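Local coordinates for protein pyruvate formate-lyase 2 (Archaeoglobus fulgidus, PDB 2F3O) that is of unknown function but belongs to the glycyl radical enzymes, and is probably a lyase related to pyruvate formate-lyase and glycerol dehydratase, at residues A[62-67]-A[301-306]; A[156-161]-A[271-276]; A[281-286]-A[347-352]; A[309-314]-A[364-369]. All coordinates share one frame; numbering follows the deposited sequence.

Contact 1. Residues A[62-67]-A[301-306]; sequences ELIVGT and FDILAN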
loop_
_atom_site.group_PDB
_atom_site.type_symbol
_atom_site.label_atom_id
_atom_site.label_comp_id
_atom_site.label_asym_id
_atom_site.label_seq_id
_atom_site.Cartn_x
_atom_site.Cartn_y
_atom_site.Cartn_z
ATOM N N GLU A 62 -45.960 -28.148 2.098
ATOM C CA GLU A 62 -44.951 -27.092 1.973
ATOM C C GLU A 62 -45.009 -26.293 0.686
ATOM O O GLU A 62 -45.318 -26.823 -0.373
ATOM C CB GLU A 62 -43.542 -27.647 2.170
ATOM C CG GLU A 62 -43.052 -27.471 3.599
ATOM C CD GLU A 62 -41.654 -28.011 3.844
ATOM O OE1 GLU A 62 -41.169 -27.843 4.985
ATOM O OE2 GLU A 62 -41.049 -28.600 2.915
ATOM N N LEU A 63 -44.700 -25.010 0.810
ATOM C CA LEU A 63 -44.591 -24.086 -0.300
ATOM C C LEU A 63 -43.147 -23.667 -0.476
ATOM O O LEU A 63 -42.740 -23.227 -1.555
ATOM C CB LEU A 63 -45.415 -22.843 -0.025
ATOM C CG LEU A 63 -46.923 -23.042 0.009
ATOM C CD1 LEU A 63 -47.602 -21.687 -0.059
ATOM C CD2 LEU A 63 -47.372 -23.925 -1.138
ATOM N N ILE A 64 -42.383 -23.772 0.608
ATOM C CA ILE A 64 -40.958 -23.478 0.593
ATOM C C ILE A 64 -40.227 -24.752 1.023
ATOM O O ILE A 64 -40.515 -25.323 2.083
ATOM C CB ILE A 64 -40.594 -22.222 1.453
ATOM C CG1 ILE A 64 -40.582 -20.964 0.596
ATOM C CG2 ILE A 64 -39.192 -22.305 1.983
ATOM C CD1 ILE A 64 -41.910 -20.390 0.304
ATOM N N VAL A 65 -39.332 -25.229 0.162
ATOM C CA VAL A 65 -38.676 -26.522 0.373
ATOM C C VAL A 65 -37.180 -26.379 0.596
ATOM O O VAL A 65 -36.572 -25.363 0.251
ATOM C CB VAL A 65 -38.940 -27.515 -0.801
ATOM C CG1 VAL A 65 -40.411 -27.672 -1.021
ATOM C CG2 VAL A 65 -38.288 -27.034 -2.079
ATOM N N GLY A 66 -36.581 -27.415 1.160
ATOM C CA GLY A 66 -35.180 -27.344 1.537
ATOM C C GLY A 66 -34.945 -27.744 2.978
ATOM O O GLY A 66 -34.697 -26.901 3.834
ATOM N N THR A 67 -35.029 -29.037 3.253
ATOM C CA THR A 67 -34.723 -29.517 4.577
ATOM C C THR A 67 -33.267 -29.206 4.891
ATOM O O THR A 67 -32.412 -29.219 4.002
ATOM C CB THR A 67 -35.004 -31.033 4.744
ATOM O OG1 THR A 67 -34.328 -31.782 3.727
ATOM C CG2 THR A 67 -36.476 -31.308 4.651
ATOM N N PHE A 301 -48.745 -14.766 3.658
ATOM C CA PHE A 301 -48.638 -15.209 5.043
ATOM C C PHE A 301 -48.125 -16.641 5.154
ATOM O O PHE A 301 -47.251 -16.916 5.969
ATOM C CB PHE A 301 -49.999 -15.110 5.726
ATOM C CG PHE A 301 -49.941 -15.167 7.227
ATOM C CD1 PHE A 301 -49.683 -14.034 7.958
ATOM C CD2 PHE A 301 -50.183 -16.344 7.908
ATOM C CE1 PHE A 301 -49.647 -14.082 9.340
ATOM C CE2 PHE A 301 -50.148 -16.387 9.289
ATOM C CZ PHE A 301 -49.882 -15.267 10.001
ATOM N N ASP A 302 -48.667 -17.538 4.333
ATOM C CA ASP A 302 -48.338 -18.966 4.397
ATOM C C ASP A 302 -46.909 -19.209 3.951
ATOM O O ASP A 302 -46.215 -20.064 4.511
ATOM C CB ASP A 302 -49.284 -19.793 3.510
ATOM C CG ASP A 302 -50.505 -20.348 4.265
ATOM O OD1 ASP A 302 -50.489 -20.390 5.524
ATOM O OD2 ASP A 302 -51.473 -20.764 3.571
ATOM N N ILE A 303 -46.492 -18.456 2.934
ATOM C CA ILE A 303 -45.119 -18.477 2.425
ATOM C C ILE A 303 -44.099 -18.111 3.525
ATOM O O ILE A 303 -43.126 -18.838 3.765
ATOM C CB ILE A 303 -44.995 -17.523 1.213
ATOM C CG1 ILE A 303 -45.660 -18.122 -0.030
ATOM C CG2 ILE A 303 -43.581 -17.235 0.888
ATOM C CD1 ILE A 303 -45.807 -17.134 -1.169
ATOM N N LEU A 304 -44.367 -17.017 4.233
ATOM C CA LEU A 304 -43.506 -16.576 5.320
ATOM C C LEU A 304 -43.557 -17.539 6.477
ATOM O O LEU A 304 -42.532 -17.808 7.098
ATOM C CB LEU A 304 -43.910 -15.187 5.785
ATOM C CG LEU A 304 -43.707 -14.135 4.703
ATOM C CD1 LEU A 304 -44.501 -12.892 5.024
ATOM C CD2 LEU A 304 -42.224 -13.833 4.512
ATOM N N ALA A 305 -44.745 -18.075 6.745
ATOM C CA ALA A 305 -44.931 -19.072 7.801
ATOM C C ALA A 305 -44.060 -20.305 7.595
ATOM O O ALA A 305 -43.442 -20.799 8.546
ATOM C CB ALA A 305 -46.397 -19.474 7.909
ATOM N N ASN A 306 -44.005 -20.765 6.346
ATOM C CA ASN A 306 -43.200 -21.903 5.955
ATOM C C ASN A 306 -41.710 -21.702 6.221
ATOM O O ASN A 306 -41.030 -22.613 6.700
ATOM C CB ASN A 306 -43.402 -22.147 4.476
ATOM C CG ASN A 306 -43.128 -23.575 4.076
ATOM O OD1 ASN A 306 -42.244 -24.257 4.597
ATOM N ND2 ASN A 306 -43.899 -24.039 3.137
#
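N306 turns its amide from helix 297-310 into the bend of the chain at E62, L63 and I64, and this is the close part of the contact. Its CG stands anti to the backbone N (chi1 -155°), which points CG toward the 62-64 backbone. The amide is probably turned over in the model, so which of its atoms is oxygen is doubtful; the nitrogen as modelled, N306 ND2, lies 3.0 Å from I64 N. E62 crosses the amide at about a right angle, with CG against the amide end of N306; its carboxylate turns to L59 N and K310. An alanine at N306 would probably leave the backbone around L63 and I64 without its polar neighbour and open a gap beside E62 CG.

The apolar side is looser but equally buried, with no solvent side. I64 CD1 meets I303 CG2 at 3.6 Å, whereas L63 CD1 keeps 4.1 Å from I303 CG1. W251 and W258 of helix 250-267 flank I64. E62 O and L63 O bond to R228 and W251, while L63 N, I64 N and I64 O face N306, whose amide can probably serve this buried loop in the absence of strand pairing.

Contact 2. Residues A[156-161]-A[271-276]; sequences VAVNYP and QAISMG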
loop_
_atom_site.group_PDB
_atom_site.type_symbol
_atom_site.label_atom_id
_atom_site.label_comp_id
_atom_site.label_asym_id
_atom_site.label_seq_id
_atom_site.Cartn_x
_atom_site.Cartn_y
_atom_site.Cartn_z
ATOM N N VAL A 156 -23.264 -14.206 10.955
ATOM C CA VAL A 156 -23.350 -13.098 10.036
ATOM C C VAL A 156 -24.732 -13.134 9.428
ATOM O O VAL A 156 -25.238 -14.211 9.118
ATOM C CB VAL A 156 -22.220 -13.164 8.949
ATOM C CG1 VAL A 156 -22.107 -14.542 8.340
ATOM C CG2 VAL A 156 -22.416 -12.100 7.878
ATOM N N ALA A 157 -25.381 -11.983 9.335
ATOM C CA ALA A 157 -26.544 -11.869 8.490
ATOM C C ALA A 157 -26.099 -11.824 7.013
ATOM O O ALA A 157 -25.406 -10.901 6.580
ATOM C CB ALA A 157 -27.346 -10.646 8.850
ATOM N N VAL A 158 -26.505 -12.853 6.272
ATOM C CA VAL A 158 -26.228 -13.053 4.860
ATOM C C VAL A 158 -26.765 -11.937 3.984
ATOM O O VAL A 158 -27.897 -11.496 4.150
ATOM C CB VAL A 158 -26.922 -14.336 4.434
ATOM C CG1 VAL A 158 -26.712 -14.614 2.972
ATOM C CG2 VAL A 158 -26.443 -15.485 5.282
ATOM N N ASN A 159 -25.950 -11.459 3.054
ATOM C CA ASN A 159 -26.397 -10.392 2.174
ATOM C C ASN A 159 -27.333 -10.907 1.070
ATOM O O ASN A 159 -26.917 -11.084 -0.077
ATOM C CB ASN A 159 -25.193 -9.685 1.577
ATOM C CG ASN A 159 -25.532 -8.347 0.957
ATOM O OD1 ASN A 159 -26.688 -8.062 0.633
ATOM N ND2 ASN A 159 -24.500 -7.524 0.738
ATOM N N TYR A 160 -28.596 -11.122 1.421
ATOM C CA TYR A 160 -29.587 -11.509 0.434
ATOM C C TYR A 160 -29.862 -10.510 -0.679
ATOM O O TYR A 160 -29.963 -10.931 -1.828
ATOM C CB TYR A 160 -30.865 -12.050 1.075
ATOM C CG TYR A 160 -30.602 -13.418 1.643
ATOM C CD1 TYR A 160 -30.645 -13.648 3.001
ATOM C CD2 TYR A 160 -30.242 -14.464 0.814
ATOM C CE1 TYR A 160 -30.365 -14.897 3.519
ATOM C CE2 TYR A 160 -29.953 -15.713 1.317
ATOM C CZ TYR A 160 -30.010 -15.926 2.669
ATOM O OH TYR A 160 -29.730 -17.166 3.178
ATOM N N PRO A 161 -29.951 -9.195 -0.377
ATOM C CA PRO A 161 -30.112 -8.309 -1.529
ATOM C C PRO A 161 -28.978 -8.301 -2.576
ATOM O O PRO A 161 -29.257 -8.025 -3.739
ATOM C CB PRO A 161 -30.299 -6.923 -0.893
ATOM C CG PRO A 161 -29.842 -7.042 0.458
ATOM C CD PRO A 161 -30.018 -8.442 0.884
ATOM N N GLN A 271 -24.371 -21.751 14.195
ATOM C CA GLN A 271 -24.648 -20.552 14.963
ATOM C C GLN A 271 -24.843 -19.268 14.154
ATOM O O GLN A 271 -23.922 -18.760 13.512
ATOM C CB GLN A 271 -23.596 -20.346 16.049
ATOM C CG GLN A 271 -23.375 -21.554 16.898
ATOM C CD GLN A 271 -24.608 -21.939 17.629
ATOM O OE1 GLN A 271 -25.201 -21.104 18.299
ATOM N NE2 GLN A 271 -25.015 -23.205 17.518
ATOM N N ALA A 272 -26.066 -18.767 14.198
ATOM C CA ALA A 272 -26.360 -17.373 13.912
ATOM C C ALA A 272 -26.261 -16.935 12.472
ATOM O O ALA A 272 -26.052 -15.758 12.218
ATOM C CB ALA A 272 -25.574 -16.446 14.817
ATOM N N ILE A 273 -26.401 -17.868 11.538
ATOM C CA ILE A 273 -26.448 -17.504 10.135
ATOM C C ILE A 273 -27.815 -16.880 9.898
ATOM O O ILE A 273 -28.824 -17.567 9.918
ATOM C CB ILE A 273 -26.278 -18.730 9.246
ATOM C CG1 ILE A 273 -25.029 -19.492 9.643
ATOM C CG2 ILE A 273 -26.200 -18.335 7.793
ATOM C CD1 ILE A 273 -24.802 -20.716 8.811
ATOM N N SER A 274 -27.850 -15.572 9.687
ATOM C CA SER A 274 -29.105 -14.831 9.764
ATOM C C SER A 274 -29.527 -14.246 8.432
ATOM O O SER A 274 -28.758 -14.244 7.472
ATOM C CB SER A 274 -28.980 -13.736 10.812
ATOM O OG SER A 274 -28.562 -14.302 12.051
ATOM N N MET A 275 -30.756 -13.758 8.360
ATOM C CA MET A 275 -31.307 -13.340 7.079
ATOM C C MET A 275 -31.384 -11.827 6.890
ATOM O O MET A 275 -31.728 -11.349 5.811
ATOM C CB MET A 275 -32.671 -13.978 6.854
ATOM C CG MET A 275 -32.594 -15.436 6.447
ATOM S SD MET A 275 -34.181 -16.275 6.681
ATOM C CE MET A 275 -33.848 -17.177 8.201
ATOM N N GLY A 276 -31.073 -11.077 7.939
ATOM C CA GLY A 276 -30.964 -9.629 7.824
ATOM C C GLY A 276 -32.265 -8.877 7.785
ATOM O O GLY A 276 -33.261 -9.304 8.344
#
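V156 and A157 run beside I273 and S274 as a short, weakly bonded parallel pair, resting mainly on A157 with S274; the end-to-end directions of the touching parts are 38° apart. S274 holds the register around A157 by bonding to the residues before and after it. S274 N donates to V156 O at 3.0 Å, nearly straight at 176°, and S274 O accepts from V158 N at 2.9 Å, the donor standing above the carbonyl plane. V156 N to A272 O is only a weak bond. Beyond the pair, V158 O takes Y160 N across an inverse gamma turn centred on N159, which caps the following helix.

Among the side chains, S274 OG donates to A272 O at 2.9 Å. A272 and Q271 border a bound glycerol, probably from the crystallisation liquor. V158 splits its branches: CG2 lies 3.8 Å from I273 CG2, while CG1 sits over one face of the Y160 ring, offset toward the rim. Y160 CE1 comes 3.7 Å from M275 CG. The Y160 hydroxyl is hydrogen-bonded to Q261 OE1, whose amide NE2 also bonds I273 O. An alanine in place of Y160 would probably leave Q261 OE1 without its hydroxyl mate and open a gap beside M275 CG and V158 CG1. Short as it is, the pairing satisfies buried backbone groups of V156, V158 and S274.

Contact 3. Residues A[281-286]-A[347-352]; sequences YLYPFF and ATNELT
Y283 holds CG anti to its backbone N (chi1 -167°), which sends the ring out from helix 283-289, and N349 puts its own CG between backbone N and carbonyl carbon (chi1 48°), which sets CG above the Y283 ring. The two flat groups stack with their planes 13° apart, the side chains sliding past each other in opposite directions. N349 CB stands over the ring centre as a CH-pi contact, 3.6 Å from the Y283 centroid, and N349 ND2 reaches 3.4 Å from Y283 CG. The same ND2 is hydrogen-bonded to D279 O, which helps fix the turn of the amide.

L351 fits among L282, Y283 and F286. L351 CD1 lies over one face of the F286 ring, 3.9 Å from the centroid and offset toward the rim, whereas L351 CD2 touches L282 CB at 3.7 Å. At the edge of the F286 ring, in its plane, comes E350 OE1, 3.6 Å from CE2; the other carboxylate oxygen, OE2, is in a salt bridge with R297. N345 of the second subunit packs on Y283.

The stacked asparagine also begins a helix. N349 OD1 accepts weak bonds from L351 N and T352 N, while N349 N donates to T352 OG1 at 3.1 Å. This reciprocal pair is a capping box, the motif that starts helix 350-362 against the segment leading into and along helix 283-289.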
loop_
_atom_site.group_PDB
_atom_site.type_symbol
_atom_site.label_atom_id
_atom_site.label_comp_id
_atom_site.label_asym_id
_atom_site.label_seq_id
_atom_site.Cartn_x
_atom_site.Cartn_y
_atom_site.Cartn_z
ATOM N N TYR A 281 -36.165 -6.076 2.070
ATOM C CA TYR A 281 -35.714 -6.553 0.777
ATOM C C TYR A 281 -36.675 -7.531 0.072
ATOM O O TYR A 281 -36.513 -7.824 -1.123
ATOM C CB TYR A 281 -34.272 -7.090 0.856
ATOM C CG TYR A 281 -34.048 -8.361 1.650
ATOM C CD1 TYR A 281 -34.646 -9.564 1.284
ATOM C CD2 TYR A 281 -33.172 -8.380 2.715
ATOM C CE1 TYR A 281 -34.421 -10.729 1.986
ATOM C CE2 TYR A 281 -32.931 -9.553 3.420
ATOM C CZ TYR A 281 -33.567 -10.722 3.046
ATOM O OH TYR A 281 -33.354 -11.891 3.728
ATOM N N LEU A 282 -37.651 -8.050 0.813
ATOM C CA LEU A 282 -38.715 -8.835 0.208
ATOM C C LEU A 282 -39.881 -7.943 -0.229
ATOM O O LEU A 282 -40.733 -8.362 -1.016
ATOM C CB LEU A 282 -39.205 -9.882 1.183
ATOM C CG LEU A 282 -38.823 -11.321 0.910
ATOM C CD1 LEU A 282 -37.570 -11.420 0.110
ATOM C CD2 LEU A 282 -38.693 -12.042 2.213
ATOM N N TYR A 283 -39.910 -6.714 0.284
ATOM C CA TYR A 283 -40.998 -5.785 -0.015
ATOM C C TYR A 283 -41.191 -5.350 -1.474
ATOM O O TYR A 283 -42.323 -5.151 -1.880
ATOM C CB TYR A 283 -41.012 -4.576 0.943
ATOM C CG TYR A 283 -42.305 -3.759 0.874
ATOM C CD1 TYR A 283 -43.519 -4.276 1.324
ATOM C CD2 TYR A 283 -42.315 -2.490 0.330
ATOM C CE1 TYR A 283 -44.705 -3.530 1.243
ATOM C CE2 TYR A 283 -43.483 -1.742 0.239
ATOM C CZ TYR A 283 -44.675 -2.257 0.693
ATOM O OH TYR A 283 -45.816 -1.476 0.591
ATOM N N PRO A 284 -40.108 -5.178 -2.260
ATOM C CA PRO A 284 -40.392 -4.945 -3.686
ATOM C C PRO A 284 -41.195 -6.051 -4.389
ATOM O O PRO A 284 -42.070 -5.744 -5.196
ATOM C CB PRO A 284 -38.988 -4.828 -4.309
ATOM C CG PRO A 284 -38.135 -4.344 -3.193
ATOM C CD PRO A 284 -38.656 -5.091 -1.996
ATOM N N PHE A 285 -40.917 -7.310 -4.065
ATOM C CA PHE A 285 -41.589 -8.443 -4.699
ATOM C C PHE A 285 -43.007 -8.552 -4.176
ATOM O O PHE A 285 -43.931 -8.842 -4.923
ATOM C CB PHE A 285 -40.819 -9.733 -4.429
ATOM C CG PHE A 285 -39.384 -9.651 -4.807
ATOM C CD1 PHE A 285 -39.004 -9.706 -6.139
ATOM C CD2 PHE A 285 -38.407 -9.474 -3.843
ATOM C CE1 PHE A 285 -37.670 -9.601 -6.512
ATOM C CE2 PHE A 285 -37.064 -9.367 -4.209
ATOM C CZ PHE A 285 -36.703 -9.430 -5.549
ATOM N N PHE A 286 -43.162 -8.289 -2.885
ATOM C CA PHE A 286 -44.456 -8.289 -2.245
ATOM C C PHE A 286 -45.383 -7.208 -2.806
ATOM O O PHE A 286 -46.510 -7.507 -3.181
ATOM C CB PHE A 286 -44.265 -8.098 -0.750
ATOM C CG PHE A 286 -45.534 -8.160 0.038
ATOM C CD1 PHE A 286 -46.064 -9.378 0.417
ATOM C CD2 PHE A 286 -46.192 -6.997 0.424
ATOM C CE1 PHE A 286 -47.228 -9.434 1.157
ATOM C CE2 PHE A 286 -47.363 -7.051 1.157
ATOM C CZ PHE A 286 -47.878 -8.267 1.527
ATOM N N ALA A 347 -38.862 3.067 8.054
ATOM C CA ALA A 347 -38.838 2.074 6.982
ATOM C C ALA A 347 -39.778 0.884 7.219
ATOM O O ALA A 347 -39.652 -0.156 6.572
ATOM C CB ALA A 347 -37.412 1.589 6.734
ATOM N N THR A 348 -40.708 1.037 8.154
ATOM C CA THR A 348 -41.766 0.058 8.353
ATOM C C THR A 348 -42.672 0.007 7.106
ATOM O O THR A 348 -43.093 1.039 6.599
ATOM C CB THR A 348 -42.573 0.401 9.630
ATOM O OG1 THR A 348 -41.756 0.176 10.788
ATOM C CG2 THR A 348 -43.825 -0.436 9.737
ATOM N N ASN A 349 -42.913 -1.186 6.575
ATOM C CA ASN A 349 -43.819 -1.354 5.444
ATOM C C ASN A 349 -44.830 -2.409 5.844
ATOM O O ASN A 349 -44.757 -2.913 6.957
ATOM C CB ASN A 349 -43.067 -1.778 4.176
ATOM C CG ASN A 349 -42.104 -2.938 4.419
ATOM O OD1 ASN A 349 -42.415 -3.891 5.132
ATOM N ND2 ASN A 349 -40.923 -2.849 3.831
ATOM N N GLU A 350 -45.729 -2.779 4.933
ATOM C CA GLU A 350 -46.805 -3.716 5.251
ATOM C C GLU A 350 -46.257 -5.111 5.536
ATOM O O GLU A 350 -46.897 -5.932 6.208
ATOM C CB GLU A 350 -47.812 -3.782 4.104
ATOM C CG GLU A 350 -49.228 -4.208 4.537
ATOM C CD GLU A 350 -49.967 -5.052 3.480
ATOM O OE1 GLU A 350 -49.896 -4.728 2.262
ATOM O OE2 GLU A 350 -50.629 -6.040 3.894
ATOM N N LEU A 351 -45.056 -5.373 5.038
ATOM C CA LEU A 351 -44.450 -6.668 5.212
ATOM C C LEU A 351 -43.849 -6.789 6.602
ATOM O O LEU A 351 -43.661 -7.896 7.100
ATOM C CB LEU A 351 -43.404 -6.879 4.135
ATOM C CG LEU A 351 -42.993 -8.294 3.779
ATOM C CD1 LEU A 351 -44.190 -9.208 3.574
ATOM C CD2 LEU A 351 -42.180 -8.195 2.536
ATOM N N THR A 352 -43.555 -5.648 7.225
ATOM C CA THR A 352 -43.064 -5.633 8.602
ATOM C C THR A 352 -44.144 -6.181 9.516
ATOM O O THR A 352 -43.882 -7.075 10.327
ATOM C CB THR A 352 -42.709 -4.217 9.082
ATOM O OG1 THR A 352 -41.852 -3.586 8.131
ATOM C CG2 THR A 352 -42.038 -4.261 10.423
#

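Contact 4. Residues A[309-314]-A[364-369]; sequences IKTNEI and LRQPNV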
loop_
_atom_site.group_PDB
_atom_site.type_symbol
_atom_site.label_atom_id
_atom_site.label_comp_id
_atom_site.label_asym_id
_atom_site.label_seq_id
_atom_site.Cartn_x
_atom_site.Cartn_y
_atom_site.Cartn_z
ATOM N N ILE A 309 -41.072 -21.602 10.051
ATOM C CA ILE A 309 -41.165 -22.983 10.545
ATOM C C ILE A 309 -39.951 -23.844 10.173
ATOM O O ILE A 309 -39.500 -24.681 10.970
ATOM C CB ILE A 309 -42.510 -23.670 10.115
ATOM C CG1 ILE A 309 -43.686 -23.051 10.863
ATOM C CG2 ILE A 309 -42.520 -25.171 10.404
ATOM C CD1 ILE A 309 -45.007 -23.648 10.521
ATOM N N LYS A 310 -39.387 -23.608 8.992
ATOM C CA LYS A 310 -38.251 -24.417 8.570
ATOM C C LYS A 310 -36.983 -24.178 9.371
ATOM O O LYS A 310 -36.239 -25.119 9.589
ATOM C CB LYS A 310 -38.014 -24.346 7.062
ATOM C CG LYS A 310 -39.047 -25.152 6.290
ATOM C CD LYS A 310 -38.604 -25.523 4.894
ATOM C CE LYS A 310 -37.890 -26.855 4.902
ATOM N NZ LYS A 310 -38.186 -27.663 3.692
ATOM N N THR A 311 -36.772 -22.962 9.878
ATOM C CA THR A 311 -35.588 -22.689 10.718
ATOM C C THR A 311 -35.577 -23.428 12.064
ATOM O O THR A 311 -34.598 -23.356 12.802
ATOM C CB THR A 311 -35.376 -21.196 10.997
ATOM O OG1 THR A 311 -36.240 -20.785 12.057
ATOM C CG2 THR A 311 -35.650 -20.365 9.757
ATOM N N ASN A 312 -36.657 -24.143 12.372
ATOM C CA ASN A 312 -36.723 -24.998 13.552
ATOM C C ASN A 312 -36.182 -26.402 13.321
ATOM O O ASN A 312 -36.190 -27.216 14.238
ATOM C CB ASN A 312 -38.160 -25.133 14.019
ATOM C CG ASN A 312 -38.670 -23.895 14.684
ATOM O OD1 ASN A 312 -38.453 -23.687 15.875
ATOM N ND2 ASN A 312 -39.388 -23.070 13.923
ATOM N N GLU A 313 -35.735 -26.696 12.104
ATOM C CA GLU A 313 -35.210 -28.015 11.794
ATOM C C GLU A 313 -33.847 -28.288 12.438
ATOM O O GLU A 313 -33.479 -29.447 12.637
ATOM C CB GLU A 313 -35.189 -28.261 10.281
ATOM C CG GLU A 313 -36.572 -28.312 9.658
ATOM C CD GLU A 313 -36.554 -28.385 8.128
ATOM O OE1 GLU A 313 -35.460 -28.479 7.539
ATOM O OE2 GLU A 313 -37.645 -28.354 7.513
ATOM N N ILE A 314 -33.097 -27.243 12.777
ATOM C CA ILE A 314 -31.835 -27.468 13.482
ATOM C C ILE A 314 -31.859 -27.154 14.962
ATOM O O ILE A 314 -32.579 -26.299 15.456
ATOM C CB ILE A 314 -30.561 -26.828 12.831
ATOM C CG1 ILE A 314 -30.616 -25.306 12.839
ATOM C CG2 ILE A 314 -30.331 -27.349 11.447
ATOM C CD1 ILE A 314 -29.268 -24.667 12.583
ATOM N N LEU A 364 -42.831 -20.364 18.051
ATOM C CA LEU A 364 -41.848 -21.438 18.076
ATOM C C LEU A 364 -40.508 -20.895 18.540
ATOM O O LEU A 364 -40.326 -19.673 18.592
ATOM C CB LEU A 364 -41.702 -22.036 16.689
ATOM C CG LEU A 364 -42.987 -22.600 16.104
ATOM C CD1 LEU A 364 -42.813 -22.854 14.618
ATOM C CD2 LEU A 364 -43.375 -23.883 16.835
ATOM N N ARG A 365 -39.560 -21.783 18.845
ATOM C CA ARG A 365 -38.242 -21.356 19.323
ATOM C C ARG A 365 -37.433 -20.599 18.273
ATOM O O ARG A 365 -36.500 -19.867 18.611
ATOM C CB ARG A 365 -37.421 -22.538 19.859
ATOM C CG ARG A 365 -37.051 -23.583 18.823
ATOM C CD ARG A 365 -36.052 -24.640 19.348
ATOM N NE ARG A 365 -34.642 -24.353 19.036
ATOM C CZ ARG A 365 -34.045 -24.620 17.872
ATOM N NH1 ARG A 365 -34.726 -25.155 16.871
ATOM N NH2 ARG A 365 -32.764 -24.332 17.692
ATOM N N GLN A 366 -37.791 -20.767 17.002
ATOM C CA GLN A 366 -36.958 -20.228 15.952
ATOM C C GLN A 366 -37.631 -19.761 14.672
ATOM O O GLN A 366 -38.409 -20.504 14.070
ATOM C CB GLN A 366 -35.894 -21.251 15.497
ATOM C CG GLN A 366 -34.668 -21.446 16.372
ATOM C CD GLN A 366 -33.754 -20.253 16.432
ATOM O OE1 GLN A 366 -33.674 -19.482 15.499
ATOM N NE2 GLN A 366 -33.034 -20.114 17.533
ATOM N N PRO A 367 -37.536 -18.462 14.403
ATOM C CA PRO A 367 -36.347 -17.741 14.023
ATOM C C PRO A 367 -36.154 -16.793 15.221
ATOM O O PRO A 367 -37.074 -16.602 16.027
ATOM C CB PRO A 367 -36.762 -16.983 12.759
ATOM C CG PRO A 367 -38.215 -17.164 12.644
ATOM C CD PRO A 367 -38.729 -17.751 13.939
ATOM N N ASN A 368 -34.974 -16.232 15.399
ATOM C CA ASN A 368 -34.857 -15.257 16.444
ATOM C C ASN A 368 -35.308 -13.967 15.843
ATOM O O ASN A 368 -34.573 -13.370 15.079
ATOM C CB ASN A 368 -33.422 -15.130 16.926
ATOM C CG ASN A 368 -33.351 -14.609 18.335
ATOM O OD1 ASN A 368 -34.318 -14.060 18.845
ATOM N ND2 ASN A 368 -32.211 -14.789 18.979
ATOM N N VAL A 369 -36.521 -13.536 16.151
ATOM C CA VAL A 369 -37.011 -12.309 15.521
ATOM C C VAL A 369 -36.655 -11.004 16.243
ATOM O O VAL A 369 -36.936 -10.808 17.432
ATOM C CB VAL A 369 -38.453 -12.441 15.011
ATOM C CG1 VAL A 369 -39.026 -13.760 15.466
ATOM C CG2 VAL A 369 -39.300 -11.240 15.360
HETATM O O HOH W 1 -37.162 -26.675 16.774
#
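R365 grips the backbone carbonyl of I314 with both terminal nitrogens. R365 NH1 donates to I314 O at 2.8 Å with an N-H...O angle of 135°, and R365 NH2 adds a weak bond to the same oxygen at 3.0 Å. R365 NH1 also donates to a water, 2.9 Å away, which in turn donates to N312 O at 2.8 Å and weakly to N312 OD1. R365 NH2 has a further partner in Q329 O, and Q366 CG covers one face of the guanidinium over its centre.

The carbonyls of N312 and I314 facing R365 follow helix 297-310 and lie in and just after a type I beta turn from K310 to E313. The opposing segment leads into strand 368-373 of a mixed sheet. There N368 ND2 bonds the backbone O of G752, the predicted glycyl radical site, unmodified here.

Outward, N312 OD1 lies 3.3 Å from R365 CG, and N312 ND2 donates weakly to I309 O. T311 OG1, bonded to W308 O, sits 3.5 Å from Q366 CB and touches P367. Farther out, L364 CD1 packs on I309 CG1 at 3.9 Å, with L362 and helix 5-11 also against I309.

How the contacts relate
From the N terminus, 62-67 is the first segment met, and contact 1 closes its long loop only at 301-306, tying the 62-67 loop to helix 297-310. Nested inside it, contact 2 joins strand 156-157 to strand 273-274 across a mostly helical stretch. Contact 3 opens at 281-286, before contact 1 has closed, and ends at 347-352, so the two cross; it sets helix 283-289 against helix 350-362. Contact 4 begins after contact 1 on the same helix 297-310 and crosses contact 3, joining the region after that helix to the lead-in of strand 368-373. M275 of contact 2 touches both Y281 of contact 3 and T311 of contact 4.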